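Local coordinates for GDP-L-fucose synthase (PDB 7M13), which binds NADP(H) and acts as a GDP-D-glycero-L-gluco-heptose synthase, a sugar-nucleotide oxidoreductase of capsular polysaccharide biosynthesis in Campylobacter jejuni, at residues B[106-111]-B[142-147]; B[68-73]-B[81-86]; B[166-171]-B[317-322]. One frame throughout, in Å; residues are numbered along the deposited sequence.

Interaction 1 of 3, residues B[106-111]-B[142-147]; sequences LVFFGS and AAKIAG. With NAP (NADP nicotinamide-adenine-dinucleotide phosphate), chain E.
K144 leaves the helix and crosses F108 obliquely, its CD passing near ring atom CZ, to reach the C-terminal end of strand 106-111, where its terminal nitrogen NZ meets both protein and coenzyme. Its CG stands anti to the carbonyl carbon, and a single bend at chi2 (-62°) turns the chain toward the strand; beyond it the lysine runs nearly extended. NZ donates to F109 O at 2.9 Å, lying in the carbonyl plane with a C=O...N angle of 158°. The same nitrogen holds both hydroxyls of the nicotinamide ribose, NAP O3D at 2.8 Å and NAP O2D at 3.1 Å, so three acceptors grip it. O3D also makes a weak hydrogen bond to F109 O, which closes a small triangle.

F108, with CG anti to the backbone N, turns its ring toward the helix. Ring atom CZ lies 3.9 Å from K144 CD, while CE2 comes to 3.6 Å from G147 CA; with no side chain on the glycine, the ring sits close against helix backbone. F109 points the other way, its CB lying 3.6 Å from NAP O4D. S111, predicted to be important for activity, places CB beside C6N of the nicotinamide and ties its OG to Y113 N.

The segments run at 142° to each other, as expected of strand 105-111 and helix 138-158 in a beta-alpha-beta unit of a Rossmann fold. K144 occupies the lysine position of the YxxxK motif of short-chain dehydrogenases, although F140, which has no ionisable hydroxyl, stands at the tyrosine position. With one carbonyl and two hydroxyl oxygens as acceptors, the amine of K144 is probably protonated, and its charge would polarise the ribose hydroxyls.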
loop_
_atom_site.group_PDB
_atom_site.type_symbol
_atom_site.label_atom_id
_atom_site.label_comp_id
_atom_site.label_asym_id
_atom_site.label_seq_id
_atom_site.Cartn_x
_atom_site.Cartn_y
_atom_site.Cartn_z
ATOM N N LEU B 106 -1.604 -17.095 -10.497
ATOM C CA LEU B 106 -0.363 -16.430 -10.080
ATOM C C LEU B 106 -0.148 -16.709 -8.607
ATOM O O LEU B 106 -1.131 -16.711 -7.862
ATOM C CB LEU B 106 -0.519 -14.923 -10.342
ATOM C CG LEU B 106 0.652 -14.012 -9.945
ATOM C CD1 LEU B 106 0.732 -12.818 -10.899
ATOM C CD2 LEU B 106 0.513 -13.529 -8.514
ATOM N N VAL B 107 1.105 -16.937 -8.240
ATOM C CA VAL B 107 1.518 -17.027 -6.820
ATOM C C VAL B 107 2.514 -15.922 -6.543
ATOM O O VAL B 107 3.467 -15.741 -7.300
ATOM C CB VAL B 107 2.109 -18.396 -6.489
ATOM C CG1 VAL B 107 2.783 -18.379 -5.117
ATOM C CG2 VAL B 107 1.045 -19.464 -6.572
ATOM N N PHE B 108 2.239 -15.123 -5.526
ATOM C CA PHE B 108 3.084 -14.023 -5.050
ATOM C C PHE B 108 3.609 -14.411 -3.674
ATOM O O PHE B 108 2.889 -15.041 -2.894
ATOM C CB PHE B 108 2.269 -12.729 -4.967
ATOM C CG PHE B 108 2.945 -11.575 -4.276
ATOM C CD1 PHE B 108 4.139 -11.072 -4.765
ATOM C CD2 PHE B 108 2.338 -10.936 -3.213
ATOM C CE1 PHE B 108 4.766 -10.005 -4.150
ATOM C CE2 PHE B 108 2.972 -9.878 -2.591
ATOM C CZ PHE B 108 4.187 -9.434 -3.057
ATOM N N PHE B 109 4.780 -13.949 -3.299
ATOM C CA PHE B 109 5.376 -14.248 -1.973
ATOM C C PHE B 109 5.403 -12.984 -1.128
ATOM O O PHE B 109 5.958 -11.926 -1.547
ATOM C CB PHE B 109 6.757 -14.848 -2.123
ATOM C CG PHE B 109 6.721 -16.159 -2.855
ATOM C CD1 PHE B 109 6.415 -17.332 -2.179
ATOM C CD2 PHE B 109 6.828 -16.193 -4.233
ATOM C CE1 PHE B 109 6.341 -18.532 -2.869
ATOM C CE2 PHE B 109 6.746 -17.399 -4.912
ATOM C CZ PHE B 109 6.478 -18.560 -4.227
ATOM N N GLY B 110 4.808 -13.058 0.063
ATOM C CA GLY B 110 4.903 -12.013 1.070
ATOM C C GLY B 110 5.962 -12.326 2.109
ATOM O O GLY B 110 6.528 -13.437 2.099
ATOM N N SER B 111 6.187 -11.378 2.999
ATOM C CA SER B 111 7.175 -11.444 4.087
ATOM C C SER B 111 6.448 -11.238 5.402
ATOM O O SER B 111 5.506 -10.430 5.444
ATOM C CB SER B 111 8.260 -10.392 3.880
ATOM O OG SER B 111 8.962 -10.148 5.076
ATOM N N ALA B 142 5.025 -2.421 4.076
ATOM C CA ALA B 142 3.866 -1.742 3.454
ATOM C C ALA B 142 3.758 -2.191 1.998
ATOM O O ALA B 142 2.623 -2.439 1.527
ATOM C CB ALA B 142 3.969 -0.246 3.603
ATOM N N ALA B 143 4.874 -2.274 1.263
ATOM C CA ALA B 143 4.809 -2.740 -0.140
ATOM C C ALA B 143 4.275 -4.173 -0.181
ATOM O O ALA B 143 3.366 -4.470 -1.011
ATOM C CB ALA B 143 6.169 -2.625 -0.768
ATOM N N LYS B 144 4.684 -5.020 0.748
ATOM C CA LYS B 144 4.217 -6.434 0.759
ATOM C C LYS B 144 2.720 -6.514 1.106
ATOM O O LYS B 144 2.020 -7.292 0.495
ATOM C CB LYS B 144 5.054 -7.272 1.711
ATOM C CG LYS B 144 6.454 -7.568 1.186
ATOM C CD LYS B 144 6.458 -8.376 -0.095
ATOM C CE LYS B 144 7.793 -9.040 -0.330
ATOM N NZ LYS B 144 7.830 -9.753 -1.622
ATOM N N ILE B 145 2.249 -5.667 2.009
ATOM C CA ILE B 145 0.800 -5.581 2.301
ATOM C C ILE B 145 0.058 -5.239 1.003
ATOM O O ILE B 145 -0.981 -5.858 0.671
ATOM C CB ILE B 145 0.510 -4.561 3.424
ATOM C CG1 ILE B 145 1.052 -5.041 4.772
ATOM C CG2 ILE B 145 -0.970 -4.268 3.501
ATOM C CD1 ILE B 145 0.999 -4.018 5.838
ATOM N N ALA B 146 0.526 -4.222 0.285
ATOM C CA ALA B 146 -0.175 -3.760 -0.929
ATOM C C ALA B 146 -0.162 -4.888 -1.967
ATOM O O ALA B 146 -1.129 -5.015 -2.722
ATOM C CB ALA B 146 0.486 -2.532 -1.497
ATOM N N GLY B 147 0.886 -5.691 -2.033
ATOM C CA GLY B 147 0.946 -6.863 -2.922
ATOM C C GLY B 147 -0.136 -7.863 -2.600
ATOM O O GLY B 147 -0.889 -8.302 -3.492
HETATM P PA NAP E . 16.202 -13.027 -4.107
HETATM O O1A NAP E . 16.574 -11.753 -3.408
HETATM O O2A NAP E . 17.119 -14.211 -3.919
HETATM O O5B NAP E . 16.066 -12.827 -5.659
HETATM C C5B NAP E . 15.304 -11.745 -6.192
HETATM C C4B NAP E . 15.453 -11.805 -7.679
HETATM O O4B NAP E . 14.605 -10.770 -8.232
HETATM C C3B NAP E . 16.881 -11.534 -8.196
HETATM O O3B NAP E . 17.288 -12.596 -9.051
HETATM C C2B NAP E . 16.759 -10.183 -8.891
HETATM O O2B NAP E . 17.566 -10.064 -10.064
HETATM C C1B NAP E . 15.294 -10.177 -9.312
HETATM N N9A NAP E . 14.806 -8.829 -9.513
HETATM C C8A NAP E . 14.741 -7.815 -8.607
HETATM N N7A NAP E . 14.360 -6.668 -9.118
HETATM C C5A NAP E . 14.174 -6.944 -10.456
HETATM C C6A NAP E . 13.784 -6.132 -11.536
HETATM N N6A NAP E . 13.545 -4.819 -11.440
HETATM N N1A NAP E . 13.708 -6.727 -12.747
HETATM C C2A NAP E . 13.979 -8.035 -12.850
HETATM N N3A NAP E . 14.363 -8.891 -11.902
HETATM C C4A NAP E . 14.449 -8.270 -10.718
HETATM O O3 NAP E . 14.724 -13.437 -3.658
HETATM P PN NAP E . 14.282 -14.585 -2.661
HETATM O O1N NAP E . 15.091 -14.466 -1.429
HETATM O O2N NAP E . 14.288 -15.845 -3.433
HETATM O O5D NAP E . 12.767 -14.135 -2.353
HETATM C C5D NAP E . 11.697 -14.630 -3.124
HETATM C C4D NAP E . 10.426 -14.061 -2.561
HETATM O O4D NAP E . 10.236 -14.534 -1.200
HETATM C C3D NAP E . 10.374 -12.528 -2.499
HETATM O O3D NAP E . 9.044 -12.053 -2.746
HETATM C C2D NAP E . 10.803 -12.274 -1.081
HETATM O O2D NAP E . 10.435 -10.988 -0.593
HETATM C C1D NAP E . 10.109 -13.401 -0.343
HETATM N N1N NAP E . 10.744 -13.648 0.971
HETATM C C2N NAP E . 12.048 -14.047 1.076
HETATM C C3N NAP E . 12.631 -14.179 2.291
HETATM C C7N NAP E . 14.048 -14.597 2.465
HETATM O O7N NAP E . 14.459 -14.865 3.612
HETATM N N7N NAP E . 14.812 -14.674 1.379
HETATM C C4N NAP E . 11.857 -13.963 3.496
HETATM C C5N NAP E . 10.474 -13.585 3.311
HETATM C C6N NAP E . 10.005 -13.375 2.120
HETATM P P2B NAP E . 19.146 -9.745 -9.939
HETATM O O1X NAP E . 19.743 -11.058 -9.517
HETATM O O2X NAP E . 19.350 -8.633 -9.008
HETATM O O3X NAP E . 19.541 -9.333 -11.370
#

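Interaction 2 of 3, residues B[68-73]-B[81-86]; sequences AVLPCG and ADFIYE. With NAP (NADP nicotinamide-adenine-dinucleotide phosphate), chain E.
D82 OD2 is gripped by two amide groups, NE2 of Q79 in the same chain and NE2 of Q157 in the second subunit, while its partner oxygen OD1 binds the hydroxyl of Y158, also of the second subunit. The carboxylate therefore works at the dimer interface. D82 CB meets L70 where, in this Rossmann fold, the loop 68-73 that follows strand 63-66 packs on the start of helix 80-100.

L70 is the principal wedge. With CG anti to the backbone N (chi1 172°) it reaches across to the helix, and its CD2 settles 3.6 Å from D82 CB. The same methyl lies 3.9 Å from F83 CD2 and also touches E86 OE1, so one branch spans a full helical turn. L70 and F83 cross at about a right angle.

F83 brings its ring back to the loop through a chi1 of -66°, where C72 covers one face. C72 CB lies almost directly over the centre, 4.0 Å from the ring centroid and 10° off the normal, a CH-pi contact. SG stands over the same face toward CE1, in a Cys sulfur-aromatic contact. P71 O comes 3.3 Å from F83 CE2 and accepts a hydrogen bond from N76 ND2.

On its other side the loop meets the coenzyme. V69 turns its side chain away from the helix, against the nicotinamide ribose. V69 N gives a weak hydrogen bond to NAP O4B, and V69 O lies 3.2 Å from NAP C8A of the adenine.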
loop_
_atom_site.group_PDB
_atom_site.type_symbol
_atom_site.label_atom_id
_atom_site.label_comp_id
_atom_site.label_asym_id
_atom_site.label_seq_id
_atom_site.Cartn_x
_atom_site.Cartn_y
_atom_site.Cartn_z
ATOM N N ALA B 68 10.461 -12.022 -7.838
ATOM C CA ALA B 68 11.388 -10.893 -7.943
ATOM C C ALA B 68 11.117 -9.864 -6.842
ATOM O O ALA B 68 9.951 -9.562 -6.566
ATOM C CB ALA B 68 11.238 -10.264 -9.286
ATOM N N VAL B 69 12.168 -9.356 -6.248
ATOM C CA VAL B 69 12.074 -8.430 -5.096
ATOM C C VAL B 69 13.363 -7.617 -4.999
ATOM O O VAL B 69 14.418 -8.109 -5.412
ATOM C CB VAL B 69 11.770 -9.196 -3.800
ATOM C CG1 VAL B 69 12.988 -9.980 -3.299
ATOM C CG2 VAL B 69 11.255 -8.264 -2.734
ATOM N N LEU B 70 13.248 -6.404 -4.455
ATOM C CA LEU B 70 14.355 -5.689 -3.806
ATOM C C LEU B 70 14.264 -5.993 -2.328
ATOM O O LEU B 70 13.387 -5.504 -1.636
ATOM C CB LEU B 70 14.243 -4.188 -4.052
ATOM C CG LEU B 70 15.242 -3.363 -3.253
ATOM C CD1 LEU B 70 16.666 -3.750 -3.585
ATOM C CD2 LEU B 70 15.020 -1.880 -3.490
ATOM N N PRO B 71 15.124 -6.885 -1.800
ATOM C CA PRO B 71 14.983 -7.314 -0.420
ATOM C C PRO B 71 15.468 -6.268 0.585
ATOM O O PRO B 71 16.306 -5.493 0.246
ATOM C CB PRO B 71 15.928 -8.518 -0.333
ATOM C CG PRO B 71 16.947 -8.282 -1.401
ATOM C CD PRO B 71 16.251 -7.511 -2.509
ATOM N N CYS B 72 14.894 -6.285 1.784
ATOM C CA CYS B 72 15.231 -5.386 2.901
ATOM C C CYS B 72 16.110 -6.157 3.887
ATOM O O CYS B 72 15.623 -7.149 4.465
ATOM C CB CYS B 72 13.950 -4.915 3.569
ATOM S SG CYS B 72 14.223 -3.742 4.913
ATOM N N GLY B 73 17.350 -5.721 4.058
ATOM C CA GLY B 73 18.288 -6.334 5.020
ATOM C C GLY B 73 19.004 -5.291 5.852
ATOM O O GLY B 73 18.843 -4.096 5.580
ATOM N N ALA B 81 12.980 4.430 0.449
ATOM C CA ALA B 81 12.104 4.764 -0.698
ATOM C C ALA B 81 12.142 3.631 -1.716
ATOM O O ALA B 81 11.098 3.285 -2.282
ATOM C CB ALA B 81 12.563 6.047 -1.364
ATOM N N ASP B 82 13.325 3.109 -2.036
ATOM C CA ASP B 82 13.466 2.066 -3.060
ATOM C C ASP B 82 12.632 0.855 -2.655
ATOM O O ASP B 82 12.035 0.240 -3.538
ATOM C CB ASP B 82 14.935 1.737 -3.293
ATOM C CG ASP B 82 15.828 2.910 -3.652
ATOM O OD1 ASP B 82 15.293 3.951 -4.138
ATOM O OD2 ASP B 82 17.081 2.770 -3.427
ATOM N N PHE B 83 12.618 0.505 -1.379
ATOM C CA PHE B 83 11.903 -0.713 -0.946
ATOM C C PHE B 83 10.426 -0.624 -1.320
ATOM O O PHE B 83 9.791 -1.646 -1.639
ATOM C CB PHE B 83 11.992 -0.963 0.554
ATOM C CG PHE B 83 13.372 -1.274 1.031
ATOM C CD1 PHE B 83 13.782 -0.747 2.222
ATOM C CD2 PHE B 83 14.220 -2.089 0.315
ATOM C CE1 PHE B 83 15.055 -0.993 2.692
ATOM C CE2 PHE B 83 15.509 -2.316 0.780
ATOM C CZ PHE B 83 15.901 -1.784 1.970
ATOM N N ILE B 84 9.843 0.554 -1.152
ATOM C CA ILE B 84 8.394 0.687 -1.416
ATOM C C ILE B 84 8.194 0.955 -2.909
ATOM O O ILE B 84 7.377 0.250 -3.538
ATOM C CB ILE B 84 7.682 1.685 -0.487
ATOM C CG1 ILE B 84 6.186 1.737 -0.843
ATOM C CG2 ILE B 84 8.304 3.075 -0.438
ATOM C CD1 ILE B 84 5.333 2.328 0.222
ATOM N N TYR B 85 8.930 1.870 -3.534
ATOM C CA TYR B 85 8.698 2.130 -4.972
ATOM C C TYR B 85 8.955 0.879 -5.830
ATOM O O TYR B 85 8.105 0.523 -6.664
ATOM C CB TYR B 85 9.522 3.325 -5.439
ATOM C CG TYR B 85 9.429 3.550 -6.923
ATOM C CD1 TYR B 85 8.267 4.027 -7.505
ATOM C CD2 TYR B 85 10.444 3.189 -7.767
ATOM C CE1 TYR B 85 8.139 4.202 -8.876
ATOM C CE2 TYR B 85 10.342 3.347 -9.141
ATOM C CZ TYR B 85 9.186 3.866 -9.702
ATOM O OH TYR B 85 9.079 3.998 -11.063
ATOM N N GLU B 86 10.139 0.312 -5.737
ATOM C CA GLU B 86 10.553 -0.746 -6.676
ATOM C C GLU B 86 9.610 -1.932 -6.517
ATOM O O GLU B 86 9.177 -2.518 -7.516
ATOM C CB GLU B 86 12.029 -1.081 -6.497
ATOM C CG GLU B 86 12.904 0.052 -6.986
ATOM C CD GLU B 86 14.377 -0.263 -7.093
ATOM O OE1 GLU B 86 14.721 -1.449 -7.323
ATOM O OE2 GLU B 86 15.183 0.701 -6.948
HETATM P PA NAP E . 16.202 -13.027 -4.107
HETATM O O1A NAP E . 16.574 -11.753 -3.408
HETATM O O2A NAP E . 17.119 -14.211 -3.919
HETATM O O5B NAP E . 16.066 -12.827 -5.659
HETATM C C5B NAP E . 15.304 -11.745 -6.192
HETATM C C4B NAP E . 15.453 -11.805 -7.679
HETATM O O4B NAP E . 14.605 -10.770 -8.232
HETATM C C3B NAP E . 16.881 -11.534 -8.196
HETATM O O3B NAP E . 17.288 -12.596 -9.051
HETATM C C2B NAP E . 16.759 -10.183 -8.891
HETATM O O2B NAP E . 17.566 -10.064 -10.064
HETATM C C1B NAP E . 15.294 -10.177 -9.312
HETATM N N9A NAP E . 14.806 -8.829 -9.513
HETATM C C8A NAP E . 14.741 -7.815 -8.607
HETATM N N7A NAP E . 14.360 -6.668 -9.118
HETATM C C5A NAP E . 14.174 -6.944 -10.456
HETATM C C6A NAP E . 13.784 -6.132 -11.536
HETATM N N6A NAP E . 13.545 -4.819 -11.440
HETATM N N1A NAP E . 13.708 -6.727 -12.747
HETATM C C2A NAP E . 13.979 -8.035 -12.850
HETATM N N3A NAP E . 14.363 -8.891 -11.902
HETATM C C4A NAP E . 14.449 -8.270 -10.718
HETATM O O3 NAP E . 14.724 -13.437 -3.658
HETATM P PN NAP E . 14.282 -14.585 -2.661
HETATM O O1N NAP E . 15.091 -14.466 -1.429
HETATM O O2N NAP E . 14.288 -15.845 -3.433
HETATM O O5D NAP E . 12.767 -14.135 -2.353
HETATM C C5D NAP E . 11.697 -14.630 -3.124
HETATM C C4D NAP E . 10.426 -14.061 -2.561
HETATM O O4D NAP E . 10.236 -14.534 -1.200
HETATM C C3D NAP E . 10.374 -12.528 -2.499
HETATM O O3D NAP E . 9.044 -12.053 -2.746
HETATM C C2D NAP E . 10.803 -12.274 -1.081
HETATM O O2D NAP E . 10.435 -10.988 -0.593
HETATM C C1D NAP E . 10.109 -13.401 -0.343
HETATM N N1N NAP E . 10.744 -13.648 0.971
HETATM C C2N NAP E . 12.048 -14.047 1.076
HETATM C C3N NAP E . 12.631 -14.179 2.291
HETATM C C7N NAP E . 14.048 -14.597 2.465
HETATM O O7N NAP E . 14.459 -14.865 3.612
HETATM N N7N NAP E . 14.812 -14.674 1.379
HETATM C C4N NAP E . 11.857 -13.963 3.496
HETATM C C5N NAP E . 10.474 -13.585 3.311
HETATM C C6N NAP E . 10.005 -13.375 2.120
HETATM P P2B NAP E . 19.146 -9.745 -9.939
HETATM O O1X NAP E . 19.743 -11.058 -9.517
HETATM O O2X NAP E . 19.350 -8.633 -9.008
HETATM O O3X NAP E . 19.541 -9.333 -11.370
#

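Interaction 3 of 3, residues B[166-171]-B[317-322]. With NAP (NADP nicotinamide-adenine-dinucleotide phosphate), chain E.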
loop_
_atom_site.group_PDB
_atom_site.type_symbol
_atom_site.label_atom_id
_atom_site.label_comp_id
_atom_site.label_asym_id
_atom_site.label_seq_id
_atom_site.Cartn_x
_atom_site.Cartn_y
_atom_site.Cartn_z
ATOM N N VAL B 166 3.042 -16.314 2.450
ATOM C CA VAL B 166 3.850 -15.417 3.302
ATOM C C VAL B 166 4.815 -16.242 4.149
ATOM O O VAL B 166 4.352 -17.156 4.824
ATOM C CB VAL B 166 2.938 -14.553 4.185
ATOM C CG1 VAL B 166 3.731 -13.500 4.930
ATOM C CG2 VAL B 166 1.822 -13.912 3.353
ATOM N N LEU B 167 6.095 -15.884 4.144
ATOM C CA LEU B 167 7.135 -16.602 4.914
ATOM C C LEU B 167 8.014 -15.611 5.665
ATOM O O LEU B 167 7.976 -14.395 5.397
ATOM C CB LEU B 167 7.984 -17.474 3.985
ATOM C CG LEU B 167 8.740 -16.760 2.868
ATOM C CD1 LEU B 167 10.081 -17.434 2.637
ATOM C CD2 LEU B 167 7.944 -16.749 1.584
ATOM N N ASN B 168 8.834 -16.144 6.571
ATOM C CA ASN B 168 9.742 -15.335 7.406
ATOM C C ASN B 168 11.208 -15.400 6.957
ATOM O O ASN B 168 11.810 -14.341 6.848
ATOM C CB ASN B 168 9.615 -15.769 8.865
ATOM C CG ASN B 168 8.385 -15.149 9.489
ATOM O OD1 ASN B 168 8.148 -13.952 9.317
ATOM N ND2 ASN B 168 7.660 -15.923 10.289
ATOM N N ASN B 169 11.790 -16.588 6.781
ATOM C CA ASN B 169 13.235 -16.700 6.444
ATOM C C ASN B 169 13.413 -17.867 5.496
ATOM O O ASN B 169 13.061 -18.983 5.852
ATOM C CB ASN B 169 14.161 -16.922 7.652
ATOM C CG ASN B 169 14.162 -15.775 8.628
ATOM O OD1 ASN B 169 14.758 -14.734 8.363
ATOM N ND2 ASN B 169 13.436 -15.961 9.724
ATOM N N LEU B 170 13.961 -17.600 4.318
ATOM C CA LEU B 170 14.230 -18.619 3.296
ATOM C C LEU B 170 15.690 -19.039 3.405
ATOM O O LEU B 170 16.551 -18.205 3.731
ATOM C CB LEU B 170 13.912 -18.003 1.935
ATOM C CG LEU B 170 13.957 -18.949 0.751
ATOM C CD1 LEU B 170 12.908 -20.033 0.842
ATOM C CD2 LEU B 170 13.781 -18.127 -0.526
ATOM N N TYR B 171 15.921 -20.306 3.151
ATOM C CA TYR B 171 17.281 -20.824 2.890
ATOM C C TYR B 171 17.090 -21.900 1.844
ATOM O O TYR B 171 15.980 -22.170 1.430
ATOM C CB TYR B 171 17.949 -21.293 4.190
ATOM C CG TYR B 171 17.467 -22.613 4.732
ATOM C CD1 TYR B 171 16.206 -22.765 5.295
ATOM C CD2 TYR B 171 18.265 -23.752 4.671
ATOM C CE1 TYR B 171 15.741 -23.985 5.764
ATOM C CE2 TYR B 171 17.830 -24.966 5.175
ATOM C CZ TYR B 171 16.566 -25.102 5.716
ATOM O OH TYR B 171 16.136 -26.304 6.184
ATOM N N ARG B 317 9.773 -14.311 15.568
ATOM C CA ARG B 317 8.714 -14.333 14.530
ATOM C C ARG B 317 8.507 -15.776 14.128
ATOM O O ARG B 317 9.480 -16.419 13.713
ATOM C CB ARG B 317 9.049 -13.546 13.252
ATOM C CG ARG B 317 9.430 -12.103 13.503
ATOM C CD ARG B 317 8.189 -11.396 14.008
ATOM N NE ARG B 317 7.565 -10.656 12.940
ATOM C CZ ARG B 317 6.541 -9.835 13.113
ATOM N NH1 ARG B 317 6.116 -9.126 12.087
ATOM N NH2 ARG B 317 5.956 -9.733 14.292
ATOM N N LEU B 318 7.275 -16.257 14.200
ATOM C CA LEU B 318 6.941 -17.636 13.814
ATOM C C LEU B 318 5.551 -17.589 13.217
ATOM O O LEU B 318 4.642 -17.099 13.924
ATOM C CB LEU B 318 6.946 -18.506 15.085
ATOM C CG LEU B 318 6.376 -19.910 14.933
ATOM C CD1 LEU B 318 7.160 -20.703 13.917
ATOM C CD2 LEU B 318 6.352 -20.617 16.279
ATOM N N MET B 319 5.386 -18.141 12.024
ATOM C CA MET B 319 4.046 -18.236 11.394
ATOM C C MET B 319 3.186 -19.300 12.072
ATOM O O MET B 319 3.667 -20.405 12.323
ATOM C CB MET B 319 4.139 -18.590 9.916
ATOM C CG MET B 319 4.784 -17.551 9.026
ATOM S SD MET B 319 4.184 -15.891 9.331
ATOM C CE MET B 319 4.924 -15.105 7.900
ATOM N N ASP B 320 1.900 -19.032 12.217
ATOM C CA ASP B 320 0.863 -20.063 12.430
ATOM C C ASP B 320 0.539 -20.627 11.048
ATOM O O ASP B 320 0.070 -19.832 10.209
ATOM C CB ASP B 320 -0.353 -19.445 13.111
ATOM C CG ASP B 320 -1.378 -20.477 13.543
ATOM O OD1 ASP B 320 -1.473 -21.521 12.880
ATOM O OD2 ASP B 320 -2.040 -20.260 14.560
ATOM N N CYS B 321 0.880 -21.886 10.795
ATOM C CA CYS B 321 0.647 -22.550 9.494
ATOM C C CYS B 321 -0.600 -23.426 9.536
ATOM O O CYS B 321 -0.743 -24.325 8.687
ATOM C CB CYS B 321 1.882 -23.324 9.089
ATOM S SG CYS B 321 3.252 -22.217 8.644
ATOM N N SER B 322 -1.504 -23.220 10.484
ATOM C CA SER B 322 -2.754 -24.016 10.563
ATOM C C SER B 322 -3.552 -23.938 9.252
ATOM O O SER B 322 -4.127 -24.947 8.796
ATOM C CB SER B 322 -3.601 -23.608 11.749
ATOM O OG SER B 322 -2.877 -23.771 12.961
HETATM P PA NAP E . 16.202 -13.027 -4.107
HETATM O O1A NAP E . 16.574 -11.753 -3.408
HETATM O O2A NAP E . 17.119 -14.211 -3.919
HETATM O O5B NAP E . 16.066 -12.827 -5.659
HETATM C C5B NAP E . 15.304 -11.745 -6.192
HETATM C C4B NAP E . 15.453 -11.805 -7.679
HETATM O O4B NAP E . 14.605 -10.770 -8.232
HETATM C C3B NAP E . 16.881 -11.534 -8.196
HETATM O O3B NAP E . 17.288 -12.596 -9.051
HETATM C C2B NAP E . 16.759 -10.183 -8.891
HETATM O O2B NAP E . 17.566 -10.064 -10.064
HETATM C C1B NAP E . 15.294 -10.177 -9.312
HETATM N N9A NAP E . 14.806 -8.829 -9.513
HETATM C C8A NAP E . 14.741 -7.815 -8.607
HETATM N N7A NAP E . 14.360 -6.668 -9.118
HETATM C C5A NAP E . 14.174 -6.944 -10.456
HETATM C C6A NAP E . 13.784 -6.132 -11.536
HETATM N N6A NAP E . 13.545 -4.819 -11.440
HETATM N N1A NAP E . 13.708 -6.727 -12.747
HETATM C C2A NAP E . 13.979 -8.035 -12.850
HETATM N N3A NAP E . 14.363 -8.891 -11.902
HETATM C C4A NAP E . 14.449 -8.270 -10.718
HETATM O O3 NAP E . 14.724 -13.437 -3.658
HETATM P PN NAP E . 14.282 -14.585 -2.661
HETATM O O1N NAP E . 15.091 -14.466 -1.429
HETATM O O2N NAP E . 14.288 -15.845 -3.433
HETATM O O5D NAP E . 12.767 -14.135 -2.353
HETATM C C5D NAP E . 11.697 -14.630 -3.124
HETATM C C4D NAP E . 10.426 -14.061 -2.561
HETATM O O4D NAP E . 10.236 -14.534 -1.200
HETATM C C3D NAP E . 10.374 -12.528 -2.499
HETATM O O3D NAP E . 9.044 -12.053 -2.746
HETATM C C2D NAP E . 10.803 -12.274 -1.081
HETATM O O2D NAP E . 10.435 -10.988 -0.593
HETATM C C1D NAP E . 10.109 -13.401 -0.343
HETATM N N1N NAP E . 10.744 -13.648 0.971
HETATM C C2N NAP E . 12.048 -14.047 1.076
HETATM C C3N NAP E . 12.631 -14.179 2.291
HETATM C C7N NAP E . 14.048 -14.597 2.465
HETATM O O7N NAP E . 14.459 -14.865 3.612
HETATM N N7N NAP E . 14.812 -14.674 1.379
HETATM C C4N NAP E . 11.857 -13.963 3.496
HETATM C C5N NAP E . 10.474 -13.585 3.311
HETATM C C6N NAP E . 10.005 -13.375 2.120
HETATM P P2B NAP E . 19.146 -9.745 -9.939
HETATM O O1X NAP E . 19.743 -11.058 -9.517
HETATM O O2X NAP E . 19.350 -8.633 -9.008
HETATM O O3X NAP E . 19.541 -9.333 -11.370
#
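The close packing here gathers around the tip of M319. Bent at chi2 (-46°), this side chain reaches out from the loop and meets N168 tip to tip. Its methyl CE fits 3.6 Å from V166 CG1 and also lies 3.7 Å from N168 OD1, while CG rests 3.5 Å from N168 ND2. That amide nitrogen is hydrogen-bonded to E243 OE1, which also accepts from M319 N, so a single carboxylate oxygen joins the two segments.

Toward either end of 317-322 the fit loosens. R317 offers N168 little beyond its CB, because its bent chain carries the guanidinium away to the carbonyls of P116, G112 and Y115. D320 does not touch 166-171; it folds into an Asx turn, its OD1 accepting from S322 N and, at 2.7 Å, from S322 OG, just where a helix begins at exposed S322.

Across the strand lies the nicotinamide. L167 CG is 3.6 Å from NAP C5N, and L170 N donates to the carboxamide oxygen O7N at 2.9 Å in a nearly straight bond (173°). Such a nicotinamide site, at the C-terminal end of a parallel strand, is that of a Rossmann-fold dehydrogenase.

The three contacts are spaced along one NADP molecule: interaction 2 meets the adenine end and also the nicotinamide ribose, interaction 1 grips that ribose, and interaction 3 holds the nicotinamide. Interactions 1 and 2 have centres 12 Å apart and touch where K144 NZ lies 3.9 Å from V69 CG2; both also reach the second subunit. Interactions 1 and 3 share the central sheet, since strands 105-111 and 162-171 are neighbours, and G110 O lies 3.2 Å from L167 N in a probable hydrogen bond. Interactions 2 and 3, with centres about 20 Å apart, do not touch; the coenzyme and interaction 1 bridge them.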